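Local coordinates for protein alpha-fucosidase (Bifidobacterium bifidum, PDB 2EAB) that probably releases alpha-1,2-linked L-fucose from glycans by hydrolysis, this chain being the catalytic part of a longer calcium-binding family 95 glycoside hydrolase, at residues Leu444-Val448 / Ile511-Val515; Asp43-Trp47 / Gln398-Thr404; Asn237-Leu241 / Arg292-Ala297. The contacts are given in a common frame with arbitrary orientation. Residues are numbered along the deposited sequence.

Contact 1: Leu444-Val448 / Ile511-Val515; sequences LIEYV and ILQNV
Two alpha-helical turns, Leu444-Val448 and Ile511-Val515, cross obliquely with their N-to-C directions at 135° (signed crossing angle -135°) and their local axes 9.9 Å apart. Each has one internal backbone hydrogen bond, Val448 N to Leu444 O at 2.9 Å and Val515 N to Ile511 O at 3.2 Å. The register pairs the CA atoms of Ile445 and Val515 at 5.8 Å, and those of Val448 and Leu512 at 7.7 Å. Ile511 (t, p) puts CD1 4.0 Å from Leu444 CD1 and CG2 3.8 Å from Val448 CG2. Leu512 starts away from the partner, but its m, t rotamer swings CD2 back to 3.8 Å from Val448 CG1. Asn514 contributes aliphatic packing, its CB lying 3.6 Å from CD2 of Leu444 (t, p). Val515 (t) completes the seam, with CG2 3.8 Å from Val448 CG2 and CG1 4.2 Å from Ile445 CG2. All seven touching residues are buried, as expected of an apolar helix-helix core; the setting is consistent with the (alpha/alpha)6 barrel of family 95 catalytic domains. Leu425 of helix 424-428 packs on Leu444 and Ile511, while helix 525-546 touches Ile445 through Leu527 and Leu512 through Leu534.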
loop_
_atom_site.group_PDB
_atom_site.type_symbol
_atom_site.label_atom_id
_atom_site.label_comp_id
_atom_site.label_asym_id
_atom_site.label_seq_id
_atom_site.Cartn_x
_atom_site.Cartn_y
_atom_site.Cartn_z
ATOM N N LEU A 444 5.038 6.994 3.838
ATOM C CA LEU A 444 3.724 6.916 4.477
ATOM C C LEU A 444 3.724 7.640 5.819
ATOM O O LEU A 444 2.785 8.366 6.135
ATOM C CB LEU A 444 3.244 5.471 4.660
ATOM C CG LEU A 444 1.846 5.370 5.285
ATOM C CD1 LEU A 444 0.783 5.931 4.331
ATOM C CD2 LEU A 444 1.532 3.944 5.693
ATOM N N ILE A 445 4.769 7.442 6.620
ATOM C CA ILE A 445 4.839 8.110 7.914
ATOM C C ILE A 445 4.821 9.625 7.720
ATOM O O ILE A 445 4.059 10.332 8.384
ATOM C CB ILE A 445 6.078 7.682 8.737
ATOM C CG1 ILE A 445 6.138 6.155 8.866
ATOM C CG2 ILE A 445 6.054 8.340 10.119
ATOM C CD1 ILE A 445 7.388 5.633 9.543
ATOM N N GLU A 446 5.647 10.113 6.799
ATOM C CA GLU A 446 5.662 11.538 6.489
ATOM C C GLU A 446 4.314 12.037 5.957
ATOM O O GLU A 446 3.887 13.141 6.283
ATOM C CB GLU A 446 6.785 11.883 5.514
ATOM C CG GLU A 446 6.925 13.395 5.330
ATOM C CD GLU A 446 7.977 13.823 4.327
ATOM O OE1 GLU A 446 8.846 13.011 3.957
ATOM O OE2 GLU A 446 7.927 14.998 3.904
ATOM N N TYR A 447 3.637 11.211 5.165
ATOM C CA TYR A 447 2.323 11.569 4.630
ATOM C C TYR A 447 1.294 11.744 5.745
ATOM O O TYR A 447 0.503 12.686 5.730
ATOM C CB TYR A 447 1.850 10.506 3.638
ATOM C CG TYR A 447 0.565 10.879 2.938
ATOM C CD1 TYR A 447 0.573 11.770 1.866
ATOM C CD2 TYR A 447 -0.656 10.354 3.357
ATOM C CE1 TYR A 447 -0.599 12.128 1.222
ATOM C CE2 TYR A 447 -1.839 10.713 2.724
ATOM C CZ TYR A 447 -1.802 11.594 1.654
ATOM O OH TYR A 447 -2.986 11.944 1.040
ATOM N N VAL A 448 1.305 10.827 6.708
ATOM C CA VAL A 448 0.348 10.883 7.802
ATOM C C VAL A 448 0.678 12.079 8.705
ATOM O O VAL A 448 -0.220 12.809 9.115
ATOM C CB VAL A 448 0.276 9.536 8.558
ATOM C CG1 VAL A 448 -0.650 9.645 9.767
ATOM C CG2 VAL A 448 -0.226 8.444 7.614
ATOM N N ILE A 511 -5.015 4.194 9.220
ATOM C CA ILE A 511 -3.686 4.404 8.648
ATOM C C ILE A 511 -2.618 4.519 9.743
ATOM O O ILE A 511 -1.466 4.159 9.519
ATOM C CB ILE A 511 -3.650 5.604 7.660
ATOM C CG1 ILE A 511 -2.487 5.465 6.670
ATOM C CG2 ILE A 511 -3.604 6.941 8.398
ATOM C CD1 ILE A 511 -2.638 4.299 5.693
ATOM N N LEU A 512 -3.007 4.993 10.925
ATOM C CA LEU A 512 -2.088 4.986 12.062
ATOM C C LEU A 512 -1.627 3.590 12.464
ATOM O O LEU A 512 -0.550 3.445 13.056
ATOM C CB LEU A 512 -2.663 5.743 13.255
ATOM C CG LEU A 512 -2.666 7.268 13.089
ATOM C CD1 LEU A 512 -3.525 7.911 14.167
ATOM C CD2 LEU A 512 -1.265 7.862 13.091
ATOM N N GLN A 513 -2.423 2.567 12.160
ATOM C CA GLN A 513 -1.945 1.200 12.377
ATOM C C GLN A 513 -0.705 0.914 11.541
ATOM O O GLN A 513 0.284 0.385 12.054
ATOM C CB GLN A 513 -3.012 0.162 12.064
ATOM C CG GLN A 513 -4.145 0.108 13.061
ATOM C CD GLN A 513 -5.015 -1.120 12.891
ATOM O OE1 GLN A 513 -4.512 -2.225 12.715
ATOM N NE2 GLN A 513 -6.328 -0.934 12.972
ATOM N N ASN A 514 -0.758 1.258 10.254
ATOM C CA ASN A 514 0.395 1.053 9.377
ATOM C C ASN A 514 1.613 1.811 9.885
ATOM O O ASN A 514 2.740 1.323 9.809
ATOM C CB ASN A 514 0.098 1.520 7.947
ATOM C CG ASN A 514 -0.966 0.699 7.253
ATOM O OD1 ASN A 514 -0.661 -0.171 6.429
ATOM N ND2 ASN A 514 -2.215 0.993 7.546
ATOM N N VAL A 515 1.369 3.008 10.409
ATOM C CA VAL A 515 2.429 3.849 10.951
ATOM C C VAL A 515 3.039 3.210 12.202
ATOM O O VAL A 515 4.263 3.095 12.303
ATOM C CB VAL A 515 1.930 5.294 11.225
ATOM C CG1 VAL A 515 2.991 6.108 11.938
ATOM C CG2 VAL A 515 1.543 5.974 9.922
#

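Contact 2: Asp43-Trp47 / Gln398-Thr404; sequences DNNRW and QGIWSVT
Trp47, Val403 and Asn44 carry most of this buried contact between a helical turn, Asp43-Trp47 (hydrogen bond Trp47 N to Asp43 O, 3.0 Å), and the irregular segment Gln398-Thr404, which has positive phi at Gly399 (76°) and a Trp401 N to Gln398 O hydrogen bond of 3.0 Å. The nearest CA pair is Asn44 with Val403, at 6.5 Å. Trp47 (chi1 t, chi2 85°) extends its indole along the loop. Val403 (chi1 p), its CA-to-CB bond directed at the helix, sits over one ring face: its CB is 3.6 Å from the centroid of the five-membered ring of Trp47 and 18° off the normal, a CH-pi contact. The far end of the indole meets the loop backbone, with Trp47 CH2 3.4 Å from both Ser402 CA and Trp401 O, the latter at the ring edge. Asn44 (m) flanks the valine, OD1 being 3.6 Å from Val403 CG1, and a water lies within hydrogen-bonding distance of both, 3.0 Å from Asn44 OD1 and 2.8 Å from Val403 O, with further acceptors competing for its protons. Since the segments belong to the N-terminal and catalytic domains, this is an interdomain joint. Trp47 NE1 hydrogen-bonds Thr62 OG1 on strand 59-63, Trp401 NE1 hydrogen-bonds Phe54 O on strand 52-55, Thr73 of strand 69-76 touches Trp47 and Val403, and helix 365-386 packs on Trp401 through calcium-binding Ser386.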
loop_
_atom_site.group_PDB
_atom_site.type_symbol
_atom_site.label_atom_id
_atom_site.label_comp_id
_atom_site.label_asym_id
_atom_site.label_seq_id
_atom_site.Cartn_x
_atom_site.Cartn_y
_atom_site.Cartn_z
ATOM N N ASP A 43 -6.040 1.962 -26.407
ATOM C CA ASP A 43 -4.623 2.228 -26.161
ATOM C C ASP A 43 -4.311 2.350 -24.665
ATOM O O ASP A 43 -3.283 1.858 -24.188
ATOM C CB ASP A 43 -4.172 3.485 -26.903
ATOM C CG ASP A 43 -2.665 3.592 -26.995
ATOM O OD1 ASP A 43 -2.023 2.654 -27.519
ATOM O OD2 ASP A 43 -2.119 4.622 -26.553
ATOM N N ASN A 44 -5.193 3.013 -23.926
ATOM C CA ASN A 44 -5.044 3.101 -22.477
ATOM C C ASN A 44 -5.224 1.737 -21.822
ATOM O O ASN A 44 -4.488 1.378 -20.895
ATOM C CB ASN A 44 -6.030 4.108 -21.890
ATOM C CG ASN A 44 -5.713 5.539 -22.283
ATOM O OD1 ASN A 44 -4.577 5.872 -22.615
ATOM N ND2 ASN A 44 -6.726 6.400 -22.230
ATOM N N ASN A 45 -6.196 0.969 -22.303
ATOM C CA ASN A 45 -6.370 -0.384 -21.804
ATOM C C ASN A 45 -5.152 -1.261 -22.087
ATOM O O ASN A 45 -4.735 -2.052 -21.233
ATOM C CB ASN A 45 -7.617 -1.043 -22.378
ATOM C CG ASN A 45 -7.798 -2.450 -21.855
ATOM O OD1 ASN A 45 -7.966 -2.653 -20.653
ATOM N ND2 ASN A 45 -7.710 -3.433 -22.746
ATOM N N ARG A 46 -4.580 -1.130 -23.283
ATOM C CA ARG A 46 -3.374 -1.878 -23.608
ATOM C C ARG A 46 -2.256 -1.535 -22.625
ATOM O O ARG A 46 -1.553 -2.428 -22.141
ATOM C CB ARG A 46 -2.923 -1.630 -25.053
ATOM C CG ARG A 46 -1.779 -2.543 -25.511
ATOM C CD ARG A 46 -2.267 -3.929 -25.926
ATOM N NE ARG A 46 -3.094 -3.894 -27.134
ATOM C CZ ARG A 46 -3.752 -4.940 -27.631
ATOM N NH1 ARG A 46 -3.685 -6.128 -27.040
ATOM N NH2 ARG A 46 -4.480 -4.795 -28.729
ATOM N N TRP A 47 -2.104 -0.245 -22.326
ATOM C CA TRP A 47 -1.093 0.204 -21.368
ATOM C C TRP A 47 -1.180 -0.579 -20.048
ATOM O O TRP A 47 -0.181 -1.134 -19.565
ATOM C CB TRP A 47 -1.206 1.716 -21.094
ATOM C CG TRP A 47 -0.298 2.120 -19.963
ATOM C CD1 TRP A 47 1.025 2.428 -20.048
ATOM C CD2 TRP A 47 -0.638 2.196 -18.570
ATOM N NE1 TRP A 47 1.531 2.708 -18.798
ATOM C CE2 TRP A 47 0.531 2.567 -17.873
ATOM C CE3 TRP A 47 -1.823 2.007 -17.847
ATOM C CZ2 TRP A 47 0.555 2.732 -16.483
ATOM C CZ3 TRP A 47 -1.801 2.167 -16.464
ATOM C CH2 TRP A 47 -0.619 2.529 -15.800
ATOM N N GLN A 398 -2.118 3.615 -7.870
ATOM C CA GLN A 398 -1.401 3.008 -8.986
ATOM C C GLN A 398 0.109 2.974 -8.755
ATOM O O GLN A 398 0.882 2.768 -9.690
ATOM C CB GLN A 398 -1.760 3.717 -10.301
ATOM C CG GLN A 398 -3.235 3.540 -10.640
ATOM C CD GLN A 398 -3.670 4.187 -11.944
ATOM O OE1 GLN A 398 -2.869 4.395 -12.860
ATOM N NE2 GLN A 398 -4.958 4.471 -12.048
ATOM N N GLY A 399 0.513 3.129 -7.494
ATOM C CA GLY A 399 1.926 3.190 -7.139
ATOM C C GLY A 399 2.445 4.555 -7.535
ATOM O O GLY A 399 2.261 5.534 -6.806
ATOM N N ILE A 400 3.105 4.598 -8.692
ATOM C CA ILE A 400 3.441 5.845 -9.374
ATOM C C ILE A 400 3.123 5.788 -10.876
ATOM O O ILE A 400 3.418 6.745 -11.595
ATOM C CB ILE A 400 4.948 6.252 -9.213
ATOM C CG1 ILE A 400 5.895 5.159 -9.737
ATOM C CG2 ILE A 400 5.257 6.678 -7.786
ATOM C CD1 ILE A 400 7.339 5.606 -9.851
ATOM N N TRP A 401 2.530 4.689 -11.345
ATOM C CA TRP A 401 2.429 4.421 -12.787
ATOM C C TRP A 401 1.029 4.680 -13.320
ATOM O O TRP A 401 0.069 4.099 -12.835
ATOM C CB TRP A 401 2.862 2.977 -13.095
ATOM C CG TRP A 401 4.269 2.706 -12.656
ATOM C CD1 TRP A 401 5.404 3.062 -13.318
ATOM C CD2 TRP A 401 4.693 2.057 -11.448
ATOM N NE1 TRP A 401 6.516 2.664 -12.610
ATOM C CE2 TRP A 401 6.108 2.055 -11.452
ATOM C CE3 TRP A 401 4.017 1.484 -10.361
ATOM C CZ2 TRP A 401 6.862 1.484 -10.421
ATOM C CZ3 TRP A 401 4.768 0.922 -9.336
ATOM C CH2 TRP A 401 6.176 0.932 -9.371
ATOM N N SER A 402 0.917 5.539 -14.331
ATOM C CA SER A 402 -0.377 5.839 -14.943
ATOM C C SER A 402 -0.187 6.312 -16.372
ATOM O O SER A 402 0.869 6.828 -16.721
ATOM C CB SER A 402 -1.120 6.908 -14.155
ATOM O OG SER A 402 -0.469 8.153 -14.306
ATOM N N VAL A 403 -1.234 6.142 -17.171
ATOM C CA VAL A 403 -1.257 6.617 -18.552
ATOM C C VAL A 403 -2.322 7.697 -18.768
ATOM O O VAL A 403 -2.241 8.470 -19.719
ATOM C CB VAL A 403 -1.464 5.442 -19.552
ATOM C CG1 VAL A 403 -2.897 4.931 -19.526
ATOM C CG2 VAL A 403 -1.054 5.844 -20.966
ATOM N N THR A 404 -3.306 7.741 -17.879
ATOM C CA THR A 404 -4.426 8.670 -17.992
ATOM C C THR A 404 -4.112 9.994 -17.302
ATOM O O THR A 404 -3.356 10.033 -16.325
ATOM C CB THR A 404 -5.691 8.058 -17.378
ATOM O OG1 THR A 404 -5.401 7.631 -16.043
ATOM C CG2 THR A 404 -6.159 6.855 -18.192
HETATM O O HOH W 1 -3.892 8.705 -21.956
#

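Contact 3: Asn237-Leu241 / Arg292-Ala297; sequences NNGLL and RTGETA
A charged guanidinium is tied to a loop backbone largely through water. Arg292 (chi1 m, chi2 m, chi3 t, chi4 -87°) makes only a weak direct hydrogen bond, NH2 to Asn238 O at 3.0 Å and 128°. One water links Arg292 NE (2.9 Å) to Gly239 O (2.8 Å); another lies 2.9 Å from Asn238 O and weakly hydrogen-bonds Arg292 NE at 3.3 Å. Leu240 CD1 lies over a guanidinium face, 3.6 Å from Arg292 CZ. An Asx turn, Leu240 N to Asn238 OD1 at 3.0 Å, shapes one loop around Gly239 (phi 76°), while Asn238 ND2 hydrogen-bonds Gly82 O; an ST turn, Glu295 N to Thr293 OG1 at 3.1 Å, shapes the other around Gly294 (phi 91°). The nearest CA pairs are Leu241-Ala297 at 6.5 Å and Leu240-Arg292 at 8.0 Å; Leu241 (m, t) sets CD1 3.5 Å from Ala297 N. Thr296 N-caps helix 297-314, so the contact joins that helix to strand 241-250, where Asp283, just after strand 273-282, pairs by backbone with Leu241 and Thr293.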
loop_
_atom_site.group_PDB
_atom_site.type_symbol
_atom_site.label_atom_id
_atom_site.label_comp_id
_atom_site.label_asym_id
_atom_site.label_seq_id
_atom_site.Cartn_x
_atom_site.Cartn_y
_atom_site.Cartn_z
ATOM N N ASN A 237 -4.176 23.983 -14.119
ATOM C CA ASN A 237 -5.113 23.907 -13.005
ATOM C C ASN A 237 -4.636 24.642 -11.749
ATOM O O ASN A 237 -5.440 25.264 -11.065
ATOM C CB ASN A 237 -5.477 22.442 -12.720
ATOM C CG ASN A 237 -5.970 22.214 -11.308
ATOM O OD1 ASN A 237 -5.175 22.181 -10.367
ATOM N ND2 ASN A 237 -7.273 22.021 -11.153
ATOM N N ASN A 238 -3.337 24.588 -11.456
ATOM C CA ASN A 238 -2.839 25.100 -10.173
ATOM C C ASN A 238 -1.474 25.790 -10.205
ATOM O O ASN A 238 -0.943 26.152 -9.150
ATOM C CB ASN A 238 -2.797 23.975 -9.130
ATOM C CG ASN A 238 -1.822 22.872 -9.503
ATOM O OD1 ASN A 238 -1.077 22.982 -10.481
ATOM N ND2 ASN A 238 -1.835 21.789 -8.734
ATOM N N GLY A 239 -0.896 25.951 -11.394
ATOM C CA GLY A 239 0.387 26.630 -11.526
ATOM C C GLY A 239 1.610 25.831 -11.113
ATOM O O GLY A 239 2.715 26.378 -11.107
ATOM N N LEU A 240 1.438 24.553 -10.765
ATOM C CA LEU A 240 2.580 23.689 -10.436
ATOM C C LEU A 240 3.582 23.681 -11.589
ATOM O O LEU A 240 3.207 23.450 -12.734
ATOM C CB LEU A 240 2.115 22.261 -10.149
ATOM C CG LEU A 240 3.170 21.312 -9.571
ATOM C CD1 LEU A 240 3.437 21.626 -8.107
ATOM C CD2 LEU A 240 2.725 19.869 -9.724
ATOM N N LEU A 241 4.849 23.945 -11.283
ATOM C CA LEU A 241 5.897 23.958 -12.302
ATOM C C LEU A 241 6.382 22.552 -12.573
ATOM O O LEU A 241 6.526 21.756 -11.651
ATOM C CB LEU A 241 7.084 24.815 -11.862
ATOM C CG LEU A 241 6.803 26.272 -11.500
ATOM C CD1 LEU A 241 8.053 26.929 -10.943
ATOM C CD2 LEU A 241 6.285 27.044 -12.705
ATOM N N ARG A 292 4.531 24.248 -2.036
ATOM C CA ARG A 292 5.536 24.565 -3.057
ATOM C C ARG A 292 6.916 24.745 -2.444
ATOM O O ARG A 292 7.035 25.137 -1.284
ATOM C CB ARG A 292 5.165 25.839 -3.826
ATOM C CG ARG A 292 3.856 25.780 -4.597
ATOM C CD ARG A 292 3.913 24.779 -5.747
ATOM N NE ARG A 292 2.736 24.871 -6.611
ATOM C CZ ARG A 292 1.590 24.229 -6.402
ATOM N NH1 ARG A 292 1.444 23.427 -5.351
ATOM N NH2 ARG A 292 0.583 24.391 -7.248
ATOM N N THR A 293 7.953 24.478 -3.233
ATOM C CA THR A 293 9.329 24.698 -2.780
ATOM C C THR A 293 9.686 26.180 -2.711
ATOM O O THR A 293 10.588 26.563 -1.959
ATOM C CB THR A 293 10.359 24.030 -3.698
ATOM O OG1 THR A 293 10.223 24.565 -5.018
ATOM C CG2 THR A 293 10.174 22.518 -3.718
ATOM N N GLY A 294 9.004 27.003 -3.505
ATOM C CA GLY A 294 9.363 28.417 -3.629
ATOM C C GLY A 294 10.348 28.686 -4.755
ATOM O O GLY A 294 10.730 29.834 -4.984
ATOM N N GLU A 295 10.770 27.634 -5.453
ATOM C CA GLU A 295 11.650 27.779 -6.610
ATOM C C GLU A 295 10.943 28.472 -7.759
ATOM O O GLU A 295 9.725 28.345 -7.919
ATOM C CB GLU A 295 12.118 26.416 -7.107
ATOM C CG GLU A 295 13.074 25.680 -6.207
ATOM C CD GLU A 295 13.212 24.242 -6.636
ATOM O OE1 GLU A 295 12.222 23.490 -6.494
ATOM O OE2 GLU A 295 14.293 23.867 -7.131
ATOM N N THR A 296 11.723 29.188 -8.565
ATOM C CA THR A 296 11.269 29.687 -9.852
ATOM C C THR A 296 11.426 28.582 -10.890
ATOM O O THR A 296 12.099 27.577 -10.638
ATOM C CB THR A 296 12.126 30.870 -10.317
ATOM O OG1 THR A 296 13.469 30.416 -10.513
ATOM C CG2 THR A 296 12.109 32.004 -9.291
ATOM N N ALA A 297 10.821 28.773 -12.059
ATOM C CA ALA A 297 10.988 27.844 -13.176
ATOM C C ALA A 297 12.463 27.672 -13.544
ATOM O O ALA A 297 12.908 26.561 -13.832
ATOM C CB ALA A 297 10.192 28.309 -14.377
HETATM O O HOH W 2 1.329 27.505 -8.003
HETATM O O HOH W 3 3.996 26.551 -8.623
#

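In the fold
Along the chain, contact 3 is nested inside the loop closed by contact 2, and contact 1 opens only afterwards. Their centres lie about 25 to 26 Å apart, with nearest atoms about 11 Å apart for contact 1 with either other and about 13 Å for contacts 2 and 3, so none touches another. Contact 1 lies within the helical catalytic domain, its centre about 11 Å from the centre of the chain. Contact 2 docks helix 42-50 onto that domain, and contact 3, its centre about 28 Å from the centre of the chain, connects the nine-stranded N-terminal sheet to helix 297-314. The bound calcium, liganded by Glu77 and Ser386, also spans the domains, about 8 Å from the side chain of Trp401.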